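Local coordinates for protein pseudouridine synthase (Pyrococcus abyssi, PDB 2AUS) that probably isomerises uridine to pseudouridine in RNA, as the Cbf5 component of the archaeal box H/ACA ribonucleoprotein particle, where it binds Nop10, at residues R16-D22 / I274-A279. Sequence-based numbering, arbitrary orientation.
Sequences REVIVKD and IVKLNA
Strands 18-20 and 274-278 run antiparallel, their axes at 158° and 4.5 Å apart at closest approach. Register is set by Ile19 opposite Leu277 as the hydrogen-bonded pair (Ile19 N to Leu277 O 2.7 Å, Leu277 N to Ile19 O 3.0 Å), flanked by the non-hydrogen-bonded pairs Val18-Asn278 and Val20-Lys276, with CA-CA distances of 4.4 and 4.1 Å. Glu17 O receives Ala279 N (2.9 Å) and Asn278 ND2 (3.3 Å); the m rotamer of Asn278 (chi1 -78°) brings its amide there while OD1 accepts from Lys252 N. At the other end Val275 O accepts both Lys21 N (2.6 Å) and Asp22 N (2.8 Å). Val275 has a helical psi of -50° and, with Lys276, forms a classic beta bulge facing Trp254.

One face carries Val18 (t), Val20 (t), Asn278 and Lys276, whose p rotamer extends through trans chi2-chi4 into a cation-pi contact with Trp254. Ile19 (m,t) and Leu277 (chi1 36°, chi2 30°) share the other face, with Ile19 CB 4.2 Å from Leu277 CD1 and Ile19 CD1 4.0 Å from Ala279 CB; helix 306-311 covers both. Lys21 is t through chi1 to chi3 and turns at chi4 (67°, p), and its NZ bonds to Met309 O and Arg312 O; Arg16 bonds through NH2 to His249 O. The N-terminal strand thus adds an antiparallel edge to the beta-sheet of the C-terminal PUA domain.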
ATOM      1  N   ARG A  16      23.093 -34.655 -13.077  1.00 68.65           N
ATOM      2  CA  ARG A  16      23.698 -35.823 -12.455  1.00 62.85           C
ATOM      3  C   ARG A  16      23.540 -37.009 -13.395  1.00 58.44           C
ATOM      4  O   ARG A  16      22.611 -37.067 -14.207  1.00 55.63           O
ATOM      5  CB  ARG A  16      23.018 -36.151 -11.123  1.00 64.52           C
ATOM      6  CG  ARG A  16      22.969 -35.003 -10.127  1.00 66.36           C
ATOM      7  CD  ARG A  16      22.470 -35.492  -8.773  1.00 67.02           C
ATOM      8  NE  ARG A  16      22.319 -34.407  -7.809  1.00 67.52           N
ATOM      9  CZ  ARG A  16      21.441 -33.418  -7.933  1.00 67.91           C
ATOM     10  NH1 ARG A  16      20.629 -33.376  -8.982  1.00 66.90           N
ATOM     11  NH2 ARG A  16      21.374 -32.470  -7.007  1.00 67.22           N
ATOM     12  N   GLU A  17      24.457 -37.956 -13.275  1.00 53.60           N
ATOM     13  CA  GLU A  17      24.436 -39.159 -14.089  1.00 50.16           C
ATOM     14  C   GLU A  17      23.288 -40.059 -13.605  1.00 46.78           C
ATOM     15  O   GLU A  17      22.960 -40.065 -12.421  1.00 43.13           O
ATOM     16  CB  GLU A  17      25.781 -39.864 -13.938  1.00 52.37           C
ATOM     17  CG  GLU A  17      26.029 -41.012 -14.876  1.00 58.12           C
ATOM     18  CD  GLU A  17      27.512 -41.249 -15.066  1.00 60.39           C
ATOM     19  OE1 GLU A  17      28.177 -40.379 -15.677  1.00 62.91           O
ATOM     20  OE2 GLU A  17      28.017 -42.291 -14.600  1.00 61.95           O
ATOM     21  N   VAL A  18      22.672 -40.796 -14.526  1.00 42.35           N
ATOM     22  CA  VAL A  18      21.579 -41.701 -14.187  1.00 40.24           C
ATOM     23  C   VAL A  18      22.034 -43.146 -14.374  1.00 40.83           C
ATOM     24  O   VAL A  18      22.584 -43.503 -15.412  1.00 39.73           O
ATOM     25  CB  VAL A  18      20.337 -41.459 -15.083  1.00 38.70           C
ATOM     26  CG1 VAL A  18      19.262 -42.489 -14.766  1.00 37.21           C
ATOM     27  CG2 VAL A  18      19.796 -40.056 -14.874  1.00 34.91           C
ATOM     28  N   ILE A  19      21.804 -43.974 -13.365  1.00 40.73           N
ATOM     29  CA  ILE A  19      22.191 -45.371 -13.437  1.00 43.02           C
ATOM     30  C   ILE A  19      20.943 -46.248 -13.453  1.00 44.23           C
ATOM     31  O   ILE A  19      20.136 -46.215 -12.524  1.00 41.45           O
ATOM     32  CB  ILE A  19      23.079 -45.756 -12.239  1.00 44.96           C
ATOM     33  CG1 ILE A  19      24.303 -44.834 -12.196  1.00 48.57           C
ATOM     34  CG2 ILE A  19      23.505 -47.216 -12.350  1.00 45.56           C
ATOM     35  CD1 ILE A  19      25.235 -45.098 -11.046  1.00 49.73           C
ATOM     36  N   VAL A  20      20.792 -47.021 -14.525  1.00 44.22           N
ATOM     37  CA  VAL A  20      19.638 -47.894 -14.689  1.00 45.92           C
ATOM     38  C   VAL A  20      19.825 -49.246 -14.022  1.00 47.35           C
ATOM     39  O   VAL A  20      20.776 -49.975 -14.297  1.00 47.24           O
ATOM     40  CB  VAL A  20      19.319 -48.121 -16.177  1.00 44.34           C
ATOM     41  CG1 VAL A  20      18.125 -49.038 -16.312  1.00 44.06           C
ATOM     42  CG2 VAL A  20      19.039 -46.799 -16.851  1.00 42.14           C
ATOM     43  N   LYS A  21      18.896 -49.572 -13.138  1.00 48.79           N
ATOM     44  CA  LYS A  21      18.928 -50.830 -12.413  1.00 50.51           C
ATOM     45  C   LYS A  21      18.060 -51.841 -13.172  1.00 51.71           C
ATOM     46  O   LYS A  21      18.456 -52.988 -13.364  1.00 53.47           O
ATOM     47  CB  LYS A  21      18.399 -50.593 -10.995  1.00 50.84           C
ATOM     48  CG  LYS A  21      18.567 -51.734 -10.002  1.00 54.19           C
ATOM     49  CD  LYS A  21      18.036 -51.298  -8.638  1.00 56.24           C
ATOM     50  CE  LYS A  21      17.925 -52.450  -7.650  1.00 55.83           C
ATOM     51  NZ  LYS A  21      19.246 -52.999  -7.259  1.00 55.88           N
ATOM     52  N   ASP A  22      16.888 -51.397 -13.626  1.00 50.92           N
ATOM     53  CA  ASP A  22      15.953 -52.255 -14.353  1.00 51.38           C
ATOM     54  C   ASP A  22      15.736 -51.732 -15.772  1.00 50.92           C
ATOM     55  O   ASP A  22      14.869 -50.884 -15.992  1.00 50.22           O
ATOM     56  CB  ASP A  22      14.604 -52.295 -13.622  1.00 53.55           C
ATOM     57  CG  ASP A  22      13.658 -53.358 -14.180  1.00 57.81           C
ATOM     58  OD1 ASP A  22      13.637 -53.574 -15.413  1.00 58.41           O
ATOM     59  OD2 ASP A  22      12.916 -53.971 -13.381  1.00 59.82           O
ATOM     60  N   ILE A 274      12.985 -49.785  -7.288  1.00 40.35           N
ATOM     61  CA  ILE A 274      13.816 -48.840  -8.031  1.00 39.71           C
ATOM     62  C   ILE A 274      14.138 -49.287  -9.456  1.00 39.76           C
ATOM     63  O   ILE A 274      14.575 -50.411  -9.681  1.00 41.49           O
ATOM     64  CB  ILE A 274      15.135 -48.597  -7.283  1.00 39.70           C
ATOM     65  CG1 ILE A 274      14.831 -48.083  -5.871  1.00 38.63           C
ATOM     66  CG2 ILE A 274      16.011 -47.629  -8.061  1.00 40.46           C
ATOM     67  CD1 ILE A 274      16.053 -47.947  -4.993  1.00 39.37           C
ATOM     68  N   VAL A 275      13.921 -48.397 -10.418  1.00 40.15           N
ATOM     69  CA  VAL A 275      14.207 -48.698 -11.817  1.00 38.70           C
ATOM     70  C   VAL A 275      15.563 -48.094 -12.191  1.00 38.81           C
ATOM     71  O   VAL A 275      16.423 -48.764 -12.756  1.00 37.98           O
ATOM     72  CB  VAL A 275      13.115 -48.123 -12.740  1.00 39.45           C
ATOM     73  CG1 VAL A 275      13.558 -48.212 -14.201  1.00 35.88           C
ATOM     74  CG2 VAL A 275      11.809 -48.893 -12.527  1.00 37.78           C
ATOM     75  N   LYS A 276      15.738 -46.821 -11.865  1.00 37.28           N
ATOM     76  CA  LYS A 276      16.977 -46.115 -12.149  1.00 37.97           C
ATOM     77  C   LYS A 276      17.091 -44.967 -11.149  1.00 37.67           C
ATOM     78  O   LYS A 276      16.092 -44.562 -10.542  1.00 35.87           O
ATOM     79  CB  LYS A 276      16.951 -45.577 -13.581  1.00 37.36           C
ATOM     80  CG  LYS A 276      15.748 -44.711 -13.872  1.00 37.13           C
ATOM     81  CD  LYS A 276      15.541 -44.509 -15.365  1.00 39.68           C
ATOM     82  CE  LYS A 276      14.342 -43.620 -15.619  1.00 40.71           C
ATOM     83  NZ  LYS A 276      14.100 -43.439 -17.070  1.00 44.96           N
ATOM     84  N   LEU A 277      18.303 -44.449 -10.975  1.00 37.25           N
ATOM     85  CA  LEU A 277      18.540 -43.360 -10.039  1.00 38.23           C
ATOM     86  C   LEU A 277      19.801 -42.563 -10.350  1.00 38.14           C
ATOM     87  O   LEU A 277      20.654 -42.997 -11.120  1.00 38.75           O
ATOM     88  CB  LEU A 277      18.621 -43.880  -8.594  1.00 38.63           C
ATOM     89  CG  LEU A 277      19.246 -45.223  -8.175  1.00 43.11           C
ATOM     90  CD1 LEU A 277      20.365 -45.657  -9.092  1.00 40.17           C
ATOM     91  CD2 LEU A 277      19.736 -45.091  -6.732  1.00 39.67           C
ATOM     92  N   ASN A 278      19.899 -41.382  -9.754  1.00 38.02           N
ATOM     93  CA  ASN A 278      21.059 -40.530  -9.950  1.00 38.62           C
ATOM     94  C   ASN A 278      22.238 -41.088  -9.173  1.00 41.07           C
ATOM     95  O   ASN A 278      22.069 -41.748  -8.140  1.00 40.11           O
ATOM     96  CB  ASN A 278      20.769 -39.114  -9.459  1.00 36.43           C
ATOM     97  CG  ASN A 278      19.937 -38.322 -10.432  1.00 37.37           C
ATOM     98  OD1 ASN A 278      19.090 -37.532 -10.030  1.00 39.02           O
ATOM     99  ND2 ASN A 278      20.182 -38.520 -11.727  1.00 38.43           N
ATOM    100  N   ALA A 279      23.434 -40.836  -9.684  1.00 41.45           N
ATOM    101  CA  ALA A 279      24.641 -41.279  -9.012  1.00 43.64           C
ATOM    102  C   ALA A 279      24.887 -40.285  -7.887  1.00 43.96           C
ATOM    103  O   ALA A 279      24.226 -39.247  -7.806  1.00 44.74           O
ATOM    104  CB  ALA A 279      25.815 -41.262  -9.983  1.00 41.07           C
TER
HETATM  105  O   HOH W   1      23.957 -36.427  -5.962  1.00 58.17           O